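Local coordinates for succinate dehydrogenase subunit B (Mycolicibacterium smegmatis MC2 51, PDB 6LUM), which probably carries electrons, as the iron-sulfur subunit of succinate dehydrogenase, from subunit A through three clusters toward the quinone and heme of the membrane subunits, at residues J[30-35]-J[42-47]; J[183-188]-J[231-236]; J[225-230]-J[251-256]. One frame throughout, in Å; residues are numbered along the deposited sequence.

Contact 1 of 3, residues J[30-35]-J[42-47]; sequences IARFNP and GWQSFR
Ile30 O is gripped from strand 42-47 by two groups at once: the backbone N-H of Gln44, in a 2.9 Å hydrogen bond from N to O at 161°, and the CA of Trp43, whose C-H...O contact to Ile30 O measures 3.3 Å. Ile30 N answers by donating to Gln44 O, also at 2.9 Å, which closes the hydrogen-bonded pair. Two residues on, Gly42 N donates to Arg32 O at 3.0 Å, while the return bond from Arg32 N to Gly42 O is weak. The strands thus form the antiparallel hairpin at one edge of the mixed sheet, consistent with the beta-grasp fold of 2Fe-2S ferredoxin domains. On one face Ala31 CB sits over the six-membered ring of Trp43, a CH-pi contact 4.1 Å from the methyl to the ring centroid, and Lys29 adds a cation-pi contact to the same indole. The other face carries Ile30, Arg32, Gln44 and Phe46. Ile30 CG1 meets the ring edge of Phe46 at CE1, 3.7 Å away. Arg32 CG lies anti to the carbonyl carbon (chi1 -44°) and touches Gln44 CB at 3.6 Å; further bends in the chain lead to a guanidinium whose NH1 reaches the rim of Phe46 in the ring plane, 3.7 Å from CZ. With the two planes 35° apart, this is no stack, and NH1 takes its charge partner elsewhere, in a salt bridge to Asp68. An alanine in place of Arg32 would probably leave Asp68 without this mate and open a gap beside Gln44 CB and the Phe46 edge. The strands are therefore paired chiefly by backbone bonds, one of them weak, while Arg32 ties the hairpin to Asp68 by charge.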
loop_
_atom_site.group_PDB
_atom_site.type_symbol
_atom_site.label_atom_id
_atom_site.label_comp_id
_atom_site.label_asym_id
_atom_site.label_seq_id
_atom_site.Cartn_x
_atom_site.Cartn_y
_atom_site.Cartn_z
ATOM N N ILE J 30 -12.138 8.726 -47.599
ATOM C CA ILE J 30 -11.825 7.921 -46.431
ATOM C C ILE J 30 -10.359 7.546 -46.518
ATOM O O ILE J 30 -9.792 7.489 -47.609
ATOM C CB ILE J 30 -12.718 6.673 -46.365
ATOM C CG1 ILE J 30 -14.179 7.040 -46.572
ATOM C CG2 ILE J 30 -12.609 6.033 -45.011
ATOM C CD1 ILE J 30 -14.726 7.897 -45.518
ATOM N N ALA J 31 -9.733 7.308 -45.373
ATOM C CA ALA J 31 -8.350 6.846 -45.335
ATOM C C ALA J 31 -8.364 5.372 -44.974
ATOM O O ALA J 31 -8.254 4.996 -43.808
ATOM C CB ALA J 31 -7.536 7.659 -44.345
ATOM N N ARG J 32 -8.496 4.521 -45.985
ATOM C CA ARG J 32 -8.659 3.098 -45.755
ATOM C C ARG J 32 -7.342 2.460 -45.350
ATOM O O ARG J 32 -6.263 2.877 -45.780
ATOM C CB ARG J 32 -9.195 2.415 -47.008
ATOM C CG ARG J 32 -10.318 3.165 -47.688
ATOM C CD ARG J 32 -11.619 3.019 -46.928
ATOM N NE ARG J 32 -11.911 1.626 -46.628
ATOM C CZ ARG J 32 -12.503 0.792 -47.469
ATOM N NH1 ARG J 32 -12.875 1.207 -48.667
ATOM N NH2 ARG J 32 -12.726 -0.459 -47.112
ATOM N N PHE J 33 -7.446 1.431 -44.516
ATOM C CA PHE J 33 -6.299 0.653 -44.065
ATOM C C PHE J 33 -6.809 -0.716 -43.662
ATOM O O PHE J 33 -7.563 -0.827 -42.695
ATOM C CB PHE J 33 -5.603 1.329 -42.895
ATOM C CG PHE J 33 -4.709 0.416 -42.106
ATOM C CD1 PHE J 33 -3.423 0.155 -42.525
ATOM C CD2 PHE J 33 -5.147 -0.169 -40.940
ATOM C CE1 PHE J 33 -2.603 -0.681 -41.797
ATOM C CE2 PHE J 33 -4.330 -1.003 -40.215
ATOM C CZ PHE J 33 -3.060 -1.258 -40.643
ATOM N N ASN J 34 -6.410 -1.738 -44.384
ATOM C CA ASN J 34 -6.826 -3.104 -44.103
ATOM C C ASN J 34 -5.765 -3.782 -43.259
ATOM O O ASN J 34 -4.589 -3.756 -43.632
ATOM C CB ASN J 34 -7.028 -3.870 -45.405
ATOM C CG ASN J 34 -8.140 -4.890 -45.322
ATOM O OD1 ASN J 34 -8.669 -5.171 -44.255
ATOM N ND2 ASN J 34 -8.510 -5.442 -46.466
ATOM N N PRO J 35 -6.107 -4.373 -42.128
ATOM C CA PRO J 35 -5.068 -4.865 -41.219
ATOM C C PRO J 35 -4.450 -6.177 -41.653
ATOM O O PRO J 35 -3.327 -6.488 -41.248
ATOM C CB PRO J 35 -5.821 -5.030 -39.898
ATOM C CG PRO J 35 -7.186 -5.350 -40.314
ATOM C CD PRO J 35 -7.449 -4.558 -41.559
ATOM N N GLY J 42 -4.318 3.630 -47.902
ATOM C CA GLY J 42 -4.400 4.722 -48.850
ATOM C C GLY J 42 -5.771 5.354 -48.835
ATOM O O GLY J 42 -6.712 4.849 -48.239
ATOM N N TRP J 43 -5.868 6.486 -49.515
ATOM C CA TRP J 43 -7.127 7.198 -49.593
ATOM C C TRP J 43 -8.048 6.555 -50.618
ATOM O O TRP J 43 -7.600 5.968 -51.606
ATOM C CB TRP J 43 -6.885 8.658 -49.947
ATOM C CG TRP J 43 -6.131 9.350 -48.889
ATOM C CD1 TRP J 43 -4.788 9.341 -48.707
ATOM C CD2 TRP J 43 -6.675 10.138 -47.834
ATOM N NE1 TRP J 43 -4.455 10.085 -47.607
ATOM C CE2 TRP J 43 -5.602 10.584 -47.053
ATOM C CE3 TRP J 43 -7.967 10.512 -47.477
ATOM C CZ2 TRP J 43 -5.781 11.384 -45.940
ATOM C CZ3 TRP J 43 -8.141 11.295 -46.375
ATOM C CH2 TRP J 43 -7.060 11.729 -45.620
ATOM N N GLN J 44 -9.347 6.660 -50.365
ATOM C CA GLN J 44 -10.356 6.169 -51.292
ATOM C C GLN J 44 -11.507 7.152 -51.314
ATOM O O GLN J 44 -11.989 7.568 -50.261
ATOM C CB GLN J 44 -10.852 4.777 -50.900
ATOM C CG GLN J 44 -11.826 4.186 -51.893
ATOM C CD GLN J 44 -11.548 2.737 -52.170
ATOM O OE1 GLN J 44 -10.551 2.189 -51.708
ATOM N NE2 GLN J 44 -12.424 2.102 -52.934
ATOM N N SER J 45 -11.948 7.518 -52.507
ATOM C CA SER J 45 -12.952 8.555 -52.677
ATOM C C SER J 45 -14.274 7.938 -53.095
ATOM O O SER J 45 -14.324 7.167 -54.057
ATOM C CB SER J 45 -12.504 9.586 -53.704
ATOM O OG SER J 45 -13.521 10.536 -53.946
ATOM N N PHE J 46 -15.334 8.301 -52.379
ATOM C CA PHE J 46 -16.691 7.851 -52.639
ATOM C C PHE J 46 -17.575 9.045 -52.954
ATOM O O PHE J 46 -17.309 10.159 -52.510
ATOM C CB PHE J 46 -17.271 7.120 -51.443
ATOM C CG PHE J 46 -16.477 5.934 -51.013
ATOM C CD1 PHE J 46 -15.571 6.032 -49.983
ATOM C CD2 PHE J 46 -16.649 4.714 -51.626
ATOM C CE1 PHE J 46 -14.850 4.941 -49.581
ATOM C CE2 PHE J 46 -15.929 3.626 -51.222
ATOM C CZ PHE J 46 -15.030 3.741 -50.200
ATOM N N ARG J 47 -18.645 8.807 -53.699
ATOM C CA ARG J 47 -19.603 9.851 -54.028
ATOM C C ARG J 47 -20.976 9.446 -53.523
ATOM O O ARG J 47 -21.550 8.465 -54.003
ATOM C CB ARG J 47 -19.648 10.112 -55.530
ATOM C CG ARG J 47 -20.774 11.030 -55.943
ATOM C CD ARG J 47 -20.641 11.422 -57.393
ATOM N NE ARG J 47 -19.291 11.888 -57.681
ATOM C CZ ARG J 47 -18.898 13.148 -57.547
ATOM N NH1 ARG J 47 -17.649 13.490 -57.828
ATOM N NH2 ARG J 47 -19.758 14.067 -57.137
#

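Contact 2 of 3, residues J[183-188]-J[231-236]; sequences SCPVYW and RTTFNC. With F3S (Fe3-s4 cluster), chain B; HEM (protoporphyrin IX containing Fe), chain C.
Asn235 reaches across to Ser183, and its side chain can be followed outward atom by atom. CB lies 3.3 Å from Ser183 O and, on the cluster side, 3.7 Å from sulfur S2 of the 3Fe-4S cluster. CG carries the amide on toward the same carbonyl. At the tip, ND2 donates to Ser183 O in a 2.7 Å hydrogen bond, nearly straight at 167° and lying in the planes of both the carbonyl and the amide; ND2 also has Pro185 CD 3.9 Å away. The other branch, OD1, accepts from the backbone N of Asp24 of subunit C. The bond joins two cysteine-bearing segments of the ferredoxin-like dicluster domain: Cys184 SG binds iron FE1 at 2.2 Å, and Cys236 SG binds iron FE4. Cys184 and Phe234 each stand at the N-cap of a short helix. Farther along, Val186 CG2 packs against Arg231 CG at 3.8 Å, the two side chains crossing at about a right angle, and the same methyl faces sulfur S1. Bent at chi2 and chi3, Arg231 turns its guanidinium edge to a heme propionate, NE making a weak 3.3 Å bond to O2D.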
loop_
_atom_site.group_PDB
_atom_site.type_symbol
_atom_site.label_atom_id
_atom_site.label_comp_id
_atom_site.label_asym_id
_atom_site.label_seq_id
_atom_site.Cartn_x
_atom_site.Cartn_y
_atom_site.Cartn_z
ATOM N N SER J 183 -5.944 15.208 -29.734
ATOM C CA SER J 183 -5.605 16.471 -30.363
ATOM C C SER J 183 -4.508 17.193 -29.605
ATOM O O SER J 183 -4.196 18.333 -29.935
ATOM C CB SER J 183 -6.832 17.360 -30.473
ATOM O OG SER J 183 -7.295 17.698 -29.196
ATOM N N CYS J 184 -3.906 16.548 -28.610
ATOM C CA CYS J 184 -2.872 17.154 -27.791
ATOM C C CYS J 184 -1.520 16.928 -28.444
ATOM O O CYS J 184 -1.087 15.770 -28.557
ATOM C CB CYS J 184 -2.887 16.556 -26.399
ATOM S SG CYS J 184 -1.955 17.450 -25.171
ATOM N N PRO J 185 -0.824 17.971 -28.892
ATOM C CA PRO J 185 0.528 17.762 -29.404
ATOM C C PRO J 185 1.460 17.134 -28.398
ATOM O O PRO J 185 2.337 16.354 -28.780
ATOM C CB PRO J 185 0.959 19.174 -29.792
ATOM C CG PRO J 185 -0.065 20.059 -29.267
ATOM C CD PRO J 185 -1.297 19.317 -29.208
ATOM N N VAL J 186 1.291 17.431 -27.114
ATOM C CA VAL J 186 2.087 16.785 -26.088
ATOM C C VAL J 186 1.806 15.299 -26.035
ATOM O O VAL J 186 2.634 14.524 -25.558
ATOM C CB VAL J 186 1.813 17.462 -24.743
ATOM C CG1 VAL J 186 2.754 16.974 -23.719
ATOM C CG2 VAL J 186 1.945 18.933 -24.901
ATOM N N TYR J 187 0.649 14.878 -26.522
ATOM C CA TYR J 187 0.316 13.467 -26.552
ATOM C C TYR J 187 0.882 12.812 -27.796
ATOM O O TYR J 187 1.309 11.657 -27.755
ATOM C CB TYR J 187 -1.196 13.306 -26.489
ATOM C CG TYR J 187 -1.668 11.899 -26.312
ATOM C CD1 TYR J 187 -1.601 11.281 -25.085
ATOM C CD2 TYR J 187 -2.195 11.191 -27.374
ATOM C CE1 TYR J 187 -2.031 10.003 -24.924
ATOM C CE2 TYR J 187 -2.627 9.913 -27.220
ATOM C CZ TYR J 187 -2.547 9.325 -25.993
ATOM O OH TYR J 187 -2.986 8.040 -25.826
ATOM N N TRP J 188 0.902 13.541 -28.907
ATOM C CA TRP J 188 1.609 13.057 -30.085
ATOM C C TRP J 188 3.110 12.937 -29.852
ATOM O O TRP J 188 3.772 12.161 -30.543
ATOM C CB TRP J 188 1.369 13.984 -31.264
ATOM C CG TRP J 188 -0.047 14.294 -31.521
ATOM C CD1 TRP J 188 -1.118 13.553 -31.176
ATOM C CD2 TRP J 188 -0.552 15.440 -32.200
ATOM N NE1 TRP J 188 -2.262 14.156 -31.599
ATOM C CE2 TRP J 188 -1.937 15.324 -32.230
ATOM C CE3 TRP J 188 0.040 16.554 -32.789
ATOM C CZ2 TRP J 188 -2.741 16.274 -32.817
ATOM C CZ3 TRP J 188 -0.759 17.489 -33.365
ATOM C CH2 TRP J 188 -2.133 17.349 -33.376
ATOM N N ARG J 231 1.388 22.222 -22.505
ATOM C CA ARG J 231 1.965 23.428 -23.072
ATOM C C ARG J 231 0.929 24.499 -23.327
ATOM O O ARG J 231 1.137 25.364 -24.177
ATOM C CB ARG J 231 2.720 23.091 -24.349
ATOM C CG ARG J 231 3.892 22.163 -24.128
ATOM C CD ARG J 231 5.141 22.906 -23.705
ATOM N NE ARG J 231 5.116 23.293 -22.304
ATOM C CZ ARG J 231 5.585 22.547 -21.318
ATOM N NH1 ARG J 231 6.123 21.373 -21.578
ATOM N NH2 ARG J 231 5.510 22.973 -20.073
ATOM N N THR J 232 -0.183 24.456 -22.604
ATOM C CA THR J 232 -1.246 25.454 -22.665
ATOM C C THR J 232 -1.701 25.691 -24.097
ATOM O O THR J 232 -2.026 26.803 -24.501
ATOM C CB THR J 232 -0.821 26.750 -21.994
ATOM O OG1 THR J 232 -0.295 26.442 -20.705
ATOM C CG2 THR J 232 -2.006 27.607 -21.745
ATOM N N THR J 233 -1.689 24.641 -24.893
ATOM C CA THR J 233 -2.502 24.612 -26.086
ATOM C C THR J 233 -3.930 24.290 -25.671
ATOM O O THR J 233 -4.173 23.510 -24.719
ATOM C CB THR J 233 -2.000 23.563 -27.067
ATOM O OG1 THR J 233 -0.581 23.606 -27.169
ATOM C CG2 THR J 233 -2.560 23.823 -28.373
ATOM N N PHE J 234 -4.875 24.904 -26.383
ATOM C CA PHE J 234 -6.297 24.774 -26.112
ATOM C C PHE J 234 -6.974 23.908 -27.161
ATOM O O PHE J 234 -8.167 24.042 -27.425
ATOM C CB PHE J 234 -6.949 26.148 -26.031
ATOM C CG PHE J 234 -6.483 26.967 -24.868
ATOM C CD1 PHE J 234 -5.185 27.398 -24.782
ATOM C CD2 PHE J 234 -7.338 27.304 -23.865
ATOM C CE1 PHE J 234 -4.764 28.127 -23.724
ATOM C CE2 PHE J 234 -6.906 28.034 -22.803
ATOM C CZ PHE J 234 -5.621 28.438 -22.735
ATOM N N ASN J 235 -6.200 23.020 -27.772
ATOM C CA ASN J 235 -6.748 22.053 -28.707
ATOM C C ASN J 235 -7.813 21.198 -28.046
ATOM O O ASN J 235 -8.848 20.903 -28.648
ATOM C CB ASN J 235 -5.623 21.176 -29.230
ATOM C CG ASN J 235 -5.102 21.627 -30.547
ATOM O OD1 ASN J 235 -5.368 22.730 -30.984
ATOM N ND2 ASN J 235 -4.353 20.769 -31.197
ATOM N N CYS J 236 -7.572 20.788 -26.804
ATOM C CA CYS J 236 -8.524 19.953 -26.089
ATOM C C CYS J 236 -9.840 20.676 -25.884
ATOM O O CYS J 236 -10.917 20.121 -26.132
ATOM C CB CYS J 236 -7.933 19.549 -24.751
ATOM S SG CYS J 236 -7.284 20.903 -23.825
HETATM FE FE1 F3S B . -2.699 19.468 -24.994
HETATM FE FE3 F3S B . -2.498 21.518 -22.759
HETATM FE FE4 F3S B . -5.151 20.986 -24.088
HETATM S S1 F3S B . -1.012 20.460 -24.004
HETATM S S2 F3S B . -4.623 19.924 -25.937
HETATM S S3 F3S B . -3.697 19.725 -23.072
HETATM S S4 F3S B . -4.383 22.645 -22.861
HETATM C CHA HEM C . 9.746 28.956 -22.683
HETATM C CHB HEM C . 14.068 30.289 -24.264
HETATM C CHC HEM C . 12.875 34.788 -23.074
HETATM C CHD HEM C . 8.656 33.444 -21.240
HETATM C C1A HEM C . 10.962 28.944 -23.312
HETATM C C2A HEM C . 11.521 27.860 -24.078
HETATM C C3A HEM C . 12.710 28.232 -24.508
HETATM C C4A HEM C . 12.948 29.556 -24.032
HETATM C CMA HEM C . 13.683 27.414 -25.363
HETATM C CAA HEM C . 10.860 26.509 -24.358
HETATM C CBA HEM C . 9.654 26.699 -25.251
HETATM C CGA HEM C . 8.806 25.477 -25.133
HETATM O O1A HEM C . 7.828 25.357 -25.894
HETATM O O2A HEM C . 9.102 24.625 -24.270
HETATM C C1B HEM C . 14.133 31.614 -23.978
HETATM C C2B HEM C . 15.325 32.397 -23.994
HETATM C C3B HEM C . 14.959 33.636 -23.671
HETATM C C4B HEM C . 13.561 33.660 -23.427
HETATM C CMB HEM C . 16.707 31.819 -24.351
HETATM C CAB HEM C . 15.771 34.914 -23.507
HETATM C CBB HEM C . 17.080 34.836 -23.379
HETATM C C1C HEM C . 11.633 34.831 -22.514
HETATM C C2C HEM C . 10.944 36.021 -22.136
HETATM C C3C HEM C . 9.781 35.675 -21.621
HETATM C C4C HEM C . 9.682 34.238 -21.667
HETATM C CMC HEM C . 11.471 37.450 -22.303
HETATM C CAC HEM C . 8.764 36.698 -21.106
HETATM C CBC HEM C . 7.685 36.356 -20.413
HETATM C C1D HEM C . 8.628 32.084 -21.397
HETATM C C2D HEM C . 7.688 31.169 -20.805
HETATM C C3D HEM C . 8.006 29.953 -21.210
HETATM C C4D HEM C . 9.145 30.028 -22.072
HETATM C CMD HEM C . 6.526 31.529 -19.866
HETATM C CAD HEM C . 7.291 28.659 -20.842
HETATM C CBD HEM C . 6.494 28.245 -22.057
HETATM C CGD HEM C . 5.766 26.991 -21.724
HETATM O O1D HEM C . 6.095 26.401 -20.670
HETATM O O2D HEM C . 4.869 26.599 -22.506
HETATM N NA HEM C . 11.862 29.977 -23.305
HETATM N NB HEM C . 13.066 32.400 -23.621
HETATM N NC HEM C . 10.840 33.755 -22.222
HETATM N ND HEM C . 9.510 31.351 -22.163
HETATM FE FE HEM C . 11.360 31.862 -22.756
#

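Contact 3 of 3, residues J[225-230]-J[251-256]; sequences DGVWRC and QEVKRA. With F3S (Fe3-s4 cluster), chain B; PEV ((1S)-2-{[(2-aminoethoxy)(hydroxy)phosphoryl]oxy}-1-[(palmitoyloxy)methyl]ethyl stearate), chain D.
Val227 and Lys254 mark the closest backbone approach, CA to CA 6.7 Å, of the irregular 225-230 segment to helix 246-258, and the contact is made mainly by side chains, with the lysine also passing backbone carbonyls. Lys254 carries most of it. Its CG is met by two residues, Trp228 at CZ3, 3.7 Å away, and Val227 at CG1, 4.0 Å away, while the lysine and the indole lie alongside one another, running opposite ways. Beyond CG the lysine is extended, with all the later torsions near anti (chi2 160°), and CE runs beside Val227 O. Lys254 NZ ends 3.7 Å from Cys230 O and near Cys230 CB, too far for a hydrogen bond; its charge has a long, weak ion pair with Asp98 of subunit C. Val227 touches both the indole and the helix: CG1 stands over the centre of the Trp228 ring, 4.1 Å above its plane, and CG2 touches Val253 CG1 at 4.3 Å. In the ferredoxin-like dicluster domain this loop delivers a cysteine to the 3Fe-4S cluster, and Cys230 SG binds iron FE3 at 2.1 Å. Lys254 thus places a probable positive charge near Cys230, which may polarise the nearby carbonyl and influence the cluster's electrostatics. Trp228 is tied down by NE1 bonding to Asn222, and its ring meets Trp48 of subunit D. Arg255, which leaves the helix away from the loop, has its guanidinium edge at a bound phosphatidylethanolamine, NH1 donating to phosphate O1P at 3.2 Å, while NH2 also forms a salt bridge to Asp23 of another copy of subunit D.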
loop_
_atom_site.group_PDB
_atom_site.type_symbol
_atom_site.label_atom_id
_atom_site.label_comp_id
_atom_site.label_asym_id
_atom_site.label_seq_id
_atom_site.Cartn_x
_atom_site.Cartn_y
_atom_site.Cartn_z
ATOM N N ASP J 225 5.549 13.249 -16.174
ATOM C CA ASP J 225 4.594 13.097 -17.264
ATOM C C ASP J 225 3.168 13.330 -16.794
ATOM O O ASP J 225 2.230 12.727 -17.309
ATOM C CB ASP J 225 4.717 11.718 -17.896
ATOM C CG ASP J 225 4.373 10.617 -16.934
ATOM O OD1 ASP J 225 5.230 10.274 -16.096
ATOM O OD2 ASP J 225 3.246 10.092 -17.008
ATOM N N GLY J 226 3.000 14.200 -15.812
ATOM C CA GLY J 226 1.694 14.490 -15.279
ATOM C C GLY J 226 1.152 15.771 -15.850
ATOM O O GLY J 226 1.053 15.914 -17.064
ATOM N N VAL J 227 0.821 16.723 -14.986
ATOM C CA VAL J 227 0.093 17.900 -15.427
ATOM C C VAL J 227 1.021 19.016 -15.870
ATOM O O VAL J 227 0.555 20.006 -16.444
ATOM C CB VAL J 227 -0.853 18.356 -14.299
ATOM C CG1 VAL J 227 -0.106 19.101 -13.238
ATOM C CG2 VAL J 227 -2.005 19.138 -14.833
ATOM N N TRP J 228 2.324 18.881 -15.650
ATOM C CA TRP J 228 3.291 19.909 -16.001
ATOM C C TRP J 228 3.757 19.822 -17.440
ATOM O O TRP J 228 4.555 20.657 -17.861
ATOM C CB TRP J 228 4.512 19.834 -15.083
ATOM C CG TRP J 228 4.193 19.828 -13.641
ATOM C CD1 TRP J 228 4.447 18.836 -12.767
ATOM C CD2 TRP J 228 3.562 20.866 -12.898
ATOM N NE1 TRP J 228 4.010 19.178 -11.524
ATOM C CE2 TRP J 228 3.460 20.428 -11.582
ATOM C CE3 TRP J 228 3.064 22.122 -13.222
ATOM C CZ2 TRP J 228 2.891 21.198 -10.592
ATOM C CZ3 TRP J 228 2.504 22.876 -12.242
ATOM C CH2 TRP J 228 2.421 22.421 -10.947
ATOM N N ARG J 229 3.300 18.828 -18.192
ATOM C CA ARG J 229 3.613 18.701 -19.604
ATOM C C ARG J 229 2.600 19.386 -20.497
ATOM O O ARG J 229 2.752 19.352 -21.713
ATOM C CB ARG J 229 3.704 17.236 -19.994
ATOM C CG ARG J 229 4.828 16.511 -19.344
ATOM C CD ARG J 229 5.168 15.246 -20.081
ATOM N NE ARG J 229 5.470 15.487 -21.480
ATOM C CZ ARG J 229 5.856 14.541 -22.323
ATOM N NH1 ARG J 229 5.988 13.300 -21.900
ATOM N NH2 ARG J 229 6.106 14.832 -23.586
ATOM N N CYS J 230 1.566 19.982 -19.937
ATOM C CA CYS J 230 0.631 20.744 -20.740
ATOM C C CYS J 230 1.303 22.025 -21.194
ATOM O O CYS J 230 1.751 22.821 -20.369
ATOM C CB CYS J 230 -0.626 21.048 -19.937
ATOM S SG CYS J 230 -1.876 21.968 -20.810
ATOM N N GLN J 251 -5.792 23.738 -15.560
ATOM C CA GLN J 251 -5.258 24.877 -14.826
ATOM C C GLN J 251 -5.609 24.796 -13.352
ATOM O O GLN J 251 -4.790 25.122 -12.493
ATOM C CB GLN J 251 -5.778 26.180 -15.408
ATOM C CG GLN J 251 -5.164 27.375 -14.750
ATOM C CD GLN J 251 -6.145 28.470 -14.451
ATOM O OE1 GLN J 251 -7.261 28.218 -14.019
ATOM N NE2 GLN J 251 -5.728 29.703 -14.666
ATOM N N GLU J 252 -6.836 24.389 -13.036
ATOM C CA GLU J 252 -7.222 24.269 -11.637
ATOM C C GLU J 252 -6.429 23.188 -10.932
ATOM O O GLU J 252 -6.095 23.339 -9.757
ATOM C CB GLU J 252 -8.707 23.988 -11.524
ATOM C CG GLU J 252 -9.560 25.098 -12.051
ATOM C CD GLU J 252 -11.015 24.906 -11.718
ATOM O OE1 GLU J 252 -11.307 24.157 -10.768
ATOM O OE2 GLU J 252 -11.871 25.502 -12.400
ATOM N N VAL J 253 -6.101 22.101 -11.623
ATOM C CA VAL J 253 -5.238 21.102 -10.997
ATOM C C VAL J 253 -3.830 21.655 -10.791
ATOM O O VAL J 253 -3.194 21.415 -9.758
ATOM C CB VAL J 253 -5.225 19.808 -11.820
ATOM C CG1 VAL J 253 -4.263 18.833 -11.219
ATOM C CG2 VAL J 253 -6.600 19.211 -11.866
ATOM N N LYS J 254 -3.323 22.418 -11.759
ATOM C CA LYS J 254 -2.013 23.041 -11.596
ATOM C C LYS J 254 -1.989 23.980 -10.404
ATOM O O LYS J 254 -1.023 24.002 -9.640
ATOM C CB LYS J 254 -1.634 23.809 -12.854
ATOM C CG LYS J 254 -0.868 23.027 -13.868
ATOM C CD LYS J 254 -0.986 23.707 -15.190
ATOM C CE LYS J 254 -0.085 23.098 -16.205
ATOM N NZ LYS J 254 -0.211 23.845 -17.464
ATOM N N ARG J 255 -3.033 24.782 -10.238
ATOM C CA ARG J 255 -3.058 25.732 -9.136
ATOM C C ARG J 255 -3.276 25.040 -7.803
ATOM O O ARG J 255 -2.777 25.508 -6.782
ATOM C CB ARG J 255 -4.126 26.781 -9.378
ATOM C CG ARG J 255 -3.707 27.791 -10.396
ATOM C CD ARG J 255 -4.873 28.545 -10.923
ATOM N NE ARG J 255 -5.594 29.217 -9.862
ATOM C CZ ARG J 255 -5.308 30.434 -9.432
ATOM N NH1 ARG J 255 -4.314 31.106 -9.974
ATOM N NH2 ARG J 255 -6.015 30.977 -8.459
ATOM N N ALA J 256 -4.002 23.925 -7.786
ATOM C CA ALA J 256 -4.090 23.124 -6.577
ATOM C C ALA J 256 -2.766 22.485 -6.215
ATOM O O ALA J 256 -2.553 22.156 -5.051
ATOM C CB ALA J 256 -5.144 22.039 -6.741
HETATM FE FE1 F3S B . -2.699 19.468 -24.994
HETATM FE FE3 F3S B . -2.498 21.518 -22.759
HETATM FE FE4 F3S B . -5.151 20.986 -24.088
HETATM S S1 F3S B . -1.012 20.460 -24.004
HETATM S S2 F3S B . -4.623 19.924 -25.937
HETATM S S3 F3S B . -3.697 19.725 -23.072
HETATM S S4 F3S B . -4.383 22.645 -22.861
HETATM C C43 PEV D . 4.780 44.991 -21.197
HETATM C C42 PEV D . 5.449 44.581 -19.886
HETATM C C41 PEV D . 4.501 43.843 -18.944
HETATM C C40 PEV D . 5.241 43.030 -17.888
HETATM C C39 PEV D . 4.336 42.662 -16.721
HETATM C C38 PEV D . 4.284 41.163 -16.465
HETATM C C37 PEV D . 3.538 40.834 -15.173
HETATM C C36 PEV D . 2.175 40.202 -15.428
HETATM C C35 PEV D . 2.033 38.839 -14.759
HETATM C C34 PEV D . 1.634 38.953 -13.294
HETATM C C33 PEV D . 0.729 37.808 -12.858
HETATM C C32 PEV D . 0.082 38.076 -11.507
HETATM C C31 PEV D . -1.363 37.604 -11.483
HETATM O O31 PEV D . -1.946 37.538 -12.508
HETATM O O2 PEV D . -1.951 37.219 -10.273
HETATM C C2 PEV D . -3.115 37.855 -9.822
HETATM C C1 PEV D . -4.266 36.868 -9.920
HETATM O O3P PEV D . -4.778 36.619 -8.648
HETATM P P PEV D . -5.710 35.280 -8.495
HETATM O O1P PEV D . -4.936 34.113 -9.029
HETATM O O2P PEV D . -6.967 35.470 -9.297
HETATM O O4P PEV D . -6.074 34.987 -6.922
HETATM C C4 PEV D . -7.187 35.616 -6.358
HETATM C C5 PEV D . -7.576 34.857 -5.094
HETATM N N6 PEV D . -8.230 35.748 -4.156
HETATM C C3 PEV D . -3.484 39.105 -10.612
HETATM O O3 PEV D . -4.865 39.078 -10.808
HETATM C C11 PEV D . -5.344 39.999 -11.744
HETATM O O11 PEV D . -6.352 40.586 -11.536
HETATM C C12 PEV D . -4.584 40.252 -13.040
HETATM C C13 PEV D . -5.386 41.138 -13.987
HETATM C C14 PEV D . -4.770 41.177 -15.378
HETATM C C15 PEV D . -3.248 41.184 -15.314
HETATM C C16 PEV D . -2.671 42.483 -15.861
HETATM C C17 PEV D . -1.163 42.411 -16.054
HETATM C C18 PEV D . -0.799 42.543 -17.526
HETATM C C19 PEV D . 0.681 42.836 -17.729
HETATM C C20 PEV D . 0.892 43.912 -18.786
HETATM C C21 PEV D . 0.611 43.392 -20.190
HETATM C C22 PEV D . 1.154 44.327 -21.264
HETATM C C23 PEV D . 1.565 43.571 -22.521
#

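Contact 1 stands apart at the sheet edge of the 2Fe-2S domain, its centre about 39 Å from that of contact 3 and about 27 Å from that of contact 2; it is partly buried and depends on paired backbone bonds. Contacts 2 and 3 are fully buried, with centres about 13 Å apart. Their segments alternate along the chain, touch one another, and supply between them the three cysteines of the same 3Fe-4S cluster. Contact 2 joins cluster-binding segments through a hydrogen bond from a side-chain amide to a backbone carbonyl, whereas contact 3 relies on apolar packing along a lysine. Both also reach outside the subunit, contact 2 to the heme and contact 3 to a lipid headgroup.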